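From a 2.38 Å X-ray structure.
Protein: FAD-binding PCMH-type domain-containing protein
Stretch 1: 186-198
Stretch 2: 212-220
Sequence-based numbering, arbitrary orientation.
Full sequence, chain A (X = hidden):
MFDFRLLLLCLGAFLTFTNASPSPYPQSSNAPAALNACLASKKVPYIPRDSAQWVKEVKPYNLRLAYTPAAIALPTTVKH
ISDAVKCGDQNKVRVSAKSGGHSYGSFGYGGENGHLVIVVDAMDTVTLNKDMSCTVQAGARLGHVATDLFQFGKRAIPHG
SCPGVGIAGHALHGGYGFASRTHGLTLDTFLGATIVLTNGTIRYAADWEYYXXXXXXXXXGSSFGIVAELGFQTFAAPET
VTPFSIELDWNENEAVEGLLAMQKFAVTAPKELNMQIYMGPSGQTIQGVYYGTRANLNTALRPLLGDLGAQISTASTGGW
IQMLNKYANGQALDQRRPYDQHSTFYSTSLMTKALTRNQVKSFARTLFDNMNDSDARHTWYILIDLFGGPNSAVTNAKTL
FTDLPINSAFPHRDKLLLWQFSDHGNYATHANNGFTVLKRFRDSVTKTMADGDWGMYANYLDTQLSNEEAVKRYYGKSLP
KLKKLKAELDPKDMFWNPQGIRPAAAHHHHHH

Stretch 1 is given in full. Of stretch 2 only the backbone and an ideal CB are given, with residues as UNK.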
# COMPACT_ATOMS: atom_id res chain seq x y z
N THR A 186 -3.43 8.24 -0.41
CA THR A 186 -2.24 9.08 -0.36
C THR A 186 -1.94 9.69 -1.72
O THR A 186 -1.54 10.86 -1.81
CB THR A 186 -1.04 8.27 0.12
OG1 THR A 186 -1.41 7.47 1.25
CG2 THR A 186 0.11 9.20 0.51
N LEU A 187 -2.14 8.93 -2.80
CA LEU A 187 -1.86 9.46 -4.13
C LEU A 187 -2.91 10.47 -4.58
O LEU A 187 -2.67 11.18 -5.56
CB LEU A 187 -1.75 8.33 -5.15
CG LEU A 187 -2.93 7.38 -5.41
CD1 LEU A 187 -4.08 8.04 -6.13
CD2 LEU A 187 -2.42 6.18 -6.21
N ASP A 188 -4.06 10.55 -3.90
CA ASP A 188 -5.05 11.57 -4.25
C ASP A 188 -4.56 12.96 -3.88
O ASP A 188 -4.99 13.94 -4.49
CB ASP A 188 -6.38 11.26 -3.57
CG ASP A 188 -7.06 10.03 -4.14
OD1 ASP A 188 -6.72 9.61 -5.27
OD2 ASP A 188 -7.95 9.47 -3.46
N THR A 189 -3.67 13.06 -2.91
CA THR A 189 -3.06 14.33 -2.51
C THR A 189 -1.70 14.54 -3.17
O THR A 189 -0.98 15.46 -2.78
CB THR A 189 -2.93 14.40 -0.99
OG1 THR A 189 -1.95 13.45 -0.55
CG2 THR A 189 -4.26 14.09 -0.32
N PHE A 190 -1.36 13.72 -4.16
CA PHE A 190 -0.05 13.75 -4.79
C PHE A 190 0.03 14.89 -5.80
O PHE A 190 -0.82 15.01 -6.68
CB PHE A 190 0.22 12.41 -5.48
CG PHE A 190 1.57 12.31 -6.14
CD1 PHE A 190 2.71 12.12 -5.39
CD2 PHE A 190 1.68 12.40 -7.52
CE1 PHE A 190 3.95 12.03 -6.00
CE2 PHE A 190 2.92 12.31 -8.14
CZ PHE A 190 4.05 12.12 -7.37
N LEU A 191 1.06 15.74 -5.66
CA LEU A 191 1.28 16.87 -6.54
C LEU A 191 2.28 16.57 -7.65
O LEU A 191 2.05 16.93 -8.81
CB LEU A 191 1.78 18.09 -5.75
CG LEU A 191 0.85 18.72 -4.70
CD1 LEU A 191 1.58 19.83 -3.95
CD2 LEU A 191 -0.41 19.27 -5.34
N GLY A 192 3.39 15.92 -7.31
CA GLY A 192 4.43 15.62 -8.27
C GLY A 192 5.63 15.06 -7.55
O GLY A 192 5.66 14.96 -6.32
N ALA A 193 6.64 14.69 -8.34
CA ALA A 193 7.84 14.09 -7.78
C ALA A 193 9.04 14.31 -8.68
O ALA A 193 8.94 14.17 -9.90
CB ALA A 193 7.65 12.59 -7.55
N THR A 194 10.17 14.65 -8.06
CA THR A 194 11.46 14.53 -8.72
C THR A 194 11.75 13.06 -8.96
O THR A 194 11.77 12.27 -8.01
CB THR A 194 12.54 15.18 -7.86
OG1 THR A 194 12.13 16.51 -7.49
CG2 THR A 194 13.86 15.24 -8.61
N ILE A 195 11.95 12.68 -10.22
CA ILE A 195 12.08 11.28 -10.60
C ILE A 195 13.23 11.13 -11.58
O ILE A 195 13.46 12.01 -12.43
CB ILE A 195 10.77 10.73 -11.20
CG1 ILE A 195 10.93 9.26 -11.60
CG2 ILE A 195 10.33 11.57 -12.40
CD1 ILE A 195 9.62 8.60 -11.99
N VAL A 196 13.97 10.03 -11.46
CA VAL A 196 15.09 9.73 -12.34
C VAL A 196 14.65 8.66 -13.33
O VAL A 196 14.35 7.52 -12.94
CB VAL A 196 16.32 9.26 -11.53
CG1 VAL A 196 17.50 8.98 -12.45
CG2 VAL A 196 16.69 10.30 -10.49
N LEU A 197 14.62 9.01 -14.61
CA LEU A 197 14.26 8.05 -15.64
C LEU A 197 15.43 7.11 -15.93
O LEU A 197 16.57 7.33 -15.52
CB LEU A 197 13.81 8.78 -16.91
CG LEU A 197 12.82 9.92 -16.69
CD1 LEU A 197 12.36 10.48 -18.03
CD2 LEU A 197 11.63 9.46 -15.86
N THR A 198 15.13 6.04 -16.67
CA THR A 198 16.10 4.97 -16.86
C THR A 198 17.41 5.47 -17.44
O THR A 198 18.46 4.84 -17.22
CB THR A 198 15.51 3.88 -17.77
OG1 THR A 198 16.48 2.84 -17.95
CG2 THR A 198 15.12 4.45 -19.12
N UNK A 212 1.08 12.43 -18.59
CA UNK A 212 0.96 10.97 -18.63
C UNK A 212 1.89 10.31 -17.63
O UNK A 212 1.51 9.33 -16.97
CB UNK A 212 1.26 10.45 -20.04
N UNK A 213 3.13 10.79 -17.52
CA UNK A 213 4.05 10.25 -16.53
C UNK A 213 3.49 10.39 -15.13
O UNK A 213 3.48 9.44 -14.34
CB UNK A 213 5.41 10.95 -16.62
N UNK A 214 3.00 11.59 -14.79
CA UNK A 214 2.39 11.81 -13.48
C UNK A 214 1.17 10.92 -13.30
O UNK A 214 0.90 10.44 -12.19
CB UNK A 214 2.00 13.28 -13.31
N UNK A 215 0.41 10.71 -14.38
CA UNK A 215 -0.73 9.81 -14.32
C UNK A 215 -0.30 8.40 -13.94
O UNK A 215 -0.97 7.73 -13.14
CB UNK A 215 -1.46 9.79 -15.66
N UNK A 216 0.83 7.93 -14.48
CA UNK A 216 1.32 6.60 -14.14
C UNK A 216 1.87 6.57 -12.73
O UNK A 216 1.74 5.56 -12.03
CB UNK A 216 2.39 6.15 -15.13
N UNK A 217 2.50 7.66 -12.28
CA UNK A 217 3.04 7.69 -10.93
C UNK A 217 1.94 7.58 -9.88
O UNK A 217 2.18 7.04 -8.79
CB UNK A 217 3.84 8.97 -10.71
N UNK A 218 0.74 8.07 -10.18
CA UNK A 218 -0.40 7.92 -9.29
C UNK A 218 -1.03 6.54 -9.49
O UNK A 218 -2.16 6.39 -9.95
CB UNK A 218 -1.43 9.03 -9.53
N UNK A 219 -0.26 5.51 -9.12
CA UNK A 219 -0.82 4.17 -9.14
C UNK A 219 0.13 3.04 -9.48
O UNK A 219 -0.01 1.92 -8.98
CB UNK A 219 -1.98 4.14 -10.14
N UNK A 220 1.12 3.32 -10.34
CA UNK A 220 1.99 2.27 -10.85
C UNK A 220 3.38 2.82 -11.12
O UNK A 220 4.05 2.41 -12.07
CB UNK A 220 1.40 1.65 -12.12

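The backbone is helical from 212 through 217, and the axis of the helix crosses that of strand 190-196 at 101°, with a closest approach of 9.3 Å. Position 212 points out of reach, with no atom of stretch 1 within 5.5 Å of its ideal CB, so stretch 1 sets no preference; the residue is Asp-212.

At 213 CA-to-CB points toward stretch 1, yet nothing there lies within 5.5 Å of the ideal CB. Spanning the gap to the aliphatic ends of Ile-195 and Leu-197 takes a long apolar chain, and leucine, isoleucine, methionine or phenylalanine could serve. The residue is Leu-213 (chi1 t, chi2 p), whose CD2 lies 4.2 Å from Leu-197 CD2 and 4.4 Å from Ile-195 CG2.

Position 214 also points toward stretch 1, its ideal CB 5.3 Å from Phe-190 CE2. That leaves room for a small or branched side chain such as alanine, valine or threonine. Thr-214 brings CG2 to 4.2 Å from Phe-190 CE2, at the ring edge and near its plane, while OG1 bonds to a residue just outside the stretch.

Positions 215 and 216 point out of reach and are unconstrained by stretch 1; they are Trp-215 and Ala-216.

At 217 the ideal CB points toward stretch 1 and lies 4.3 Å from Phe-190 CE2, with Ile-195 farther along the strand. Leucine, isoleucine or methionine would suit this apolar surface. Leu-217 (chi1 m, chi2 t) keeps its CB 4.3 Å from Phe-190 CE2 and sends CD2 to 3.8 Å from Ile-195 CD1.

Position 218 points sideways, its ideal CB 4.4 Å from Leu-187 CD1 and 5.0 Å from Phe-190 CD2. Beyond these carbons lies the carbonyl of Phe-190, an acceptor, so a long chain with an apolar stem and a donor at its end fits: lysine, glutamine or arginine. Arg-218, extended through chi2 and chi3, passes CG 3.7 Å from Phe-190 CD2, which also lies over one face of the guanidinium. Arg-218 NH2 donates to Phe-190 O at 3.0 Å and 158°, and Arg-218 NE donates to the same Phe-190 O in a weak bond of 3.3 Å and 140°. A water that donates to Asp-188 O and Phe-190 O weakly accepts from NE.

At 219 phi/psi is 147/-32, where a CB would jam against the preceding carbonyl oxygen; this alone calls for glycine. Gly-219 has its N 3.7 Å from Leu-187 CD2.

Position 220 points out of reach, leaving the choice open; it is Ala-220.

Stretch 2 212-220: DLTWALRGA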
# COMPACT_ATOMS: atom_id res chain seq x y z
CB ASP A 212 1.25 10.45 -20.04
CG ASP A 212 0.15 10.78 -21.03
OD1 ASP A 212 -1.00 11.04 -20.60
OD2 ASP A 212 0.44 10.77 -22.24
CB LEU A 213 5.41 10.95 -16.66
CG LEU A 213 6.48 10.60 -15.62
CD1 LEU A 213 6.61 9.10 -15.46
CD2 LEU A 213 7.80 11.23 -16.02
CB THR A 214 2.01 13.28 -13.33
OG1 THR A 214 3.16 14.11 -13.58
CG2 THR A 214 1.48 13.58 -11.93
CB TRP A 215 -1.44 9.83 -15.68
CG TRP A 215 -2.50 8.80 -15.87
CD1 TRP A 215 -3.83 8.93 -15.59
CD2 TRP A 215 -2.34 7.49 -16.43
NE1 TRP A 215 -4.50 7.77 -15.93
CE2 TRP A 215 -3.60 6.88 -16.44
CE3 TRP A 215 -1.24 6.78 -16.92
CZ2 TRP A 215 -3.80 5.58 -16.92
CZ3 TRP A 215 -1.43 5.50 -17.38
CH2 TRP A 215 -2.70 4.91 -17.39
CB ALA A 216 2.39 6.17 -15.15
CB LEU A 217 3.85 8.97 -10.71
CG LEU A 217 5.11 9.11 -11.57
CD1 LEU A 217 5.94 10.31 -11.15
CD2 LEU A 217 5.95 7.84 -11.51
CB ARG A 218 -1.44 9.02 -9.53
CG ARG A 218 -1.00 10.43 -9.16
CD ARG A 218 -2.19 11.38 -9.16
NE ARG A 218 -1.80 12.77 -8.95
CZ ARG A 218 -1.52 13.63 -9.92
NH1 ARG A 218 -1.57 13.27 -11.20
NH2 ARG A 218 -1.17 14.87 -9.61
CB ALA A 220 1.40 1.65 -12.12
O HOH W 1 -3.35 14.58 -6.72
O HOH W 2 0.44 17.73 -10.64
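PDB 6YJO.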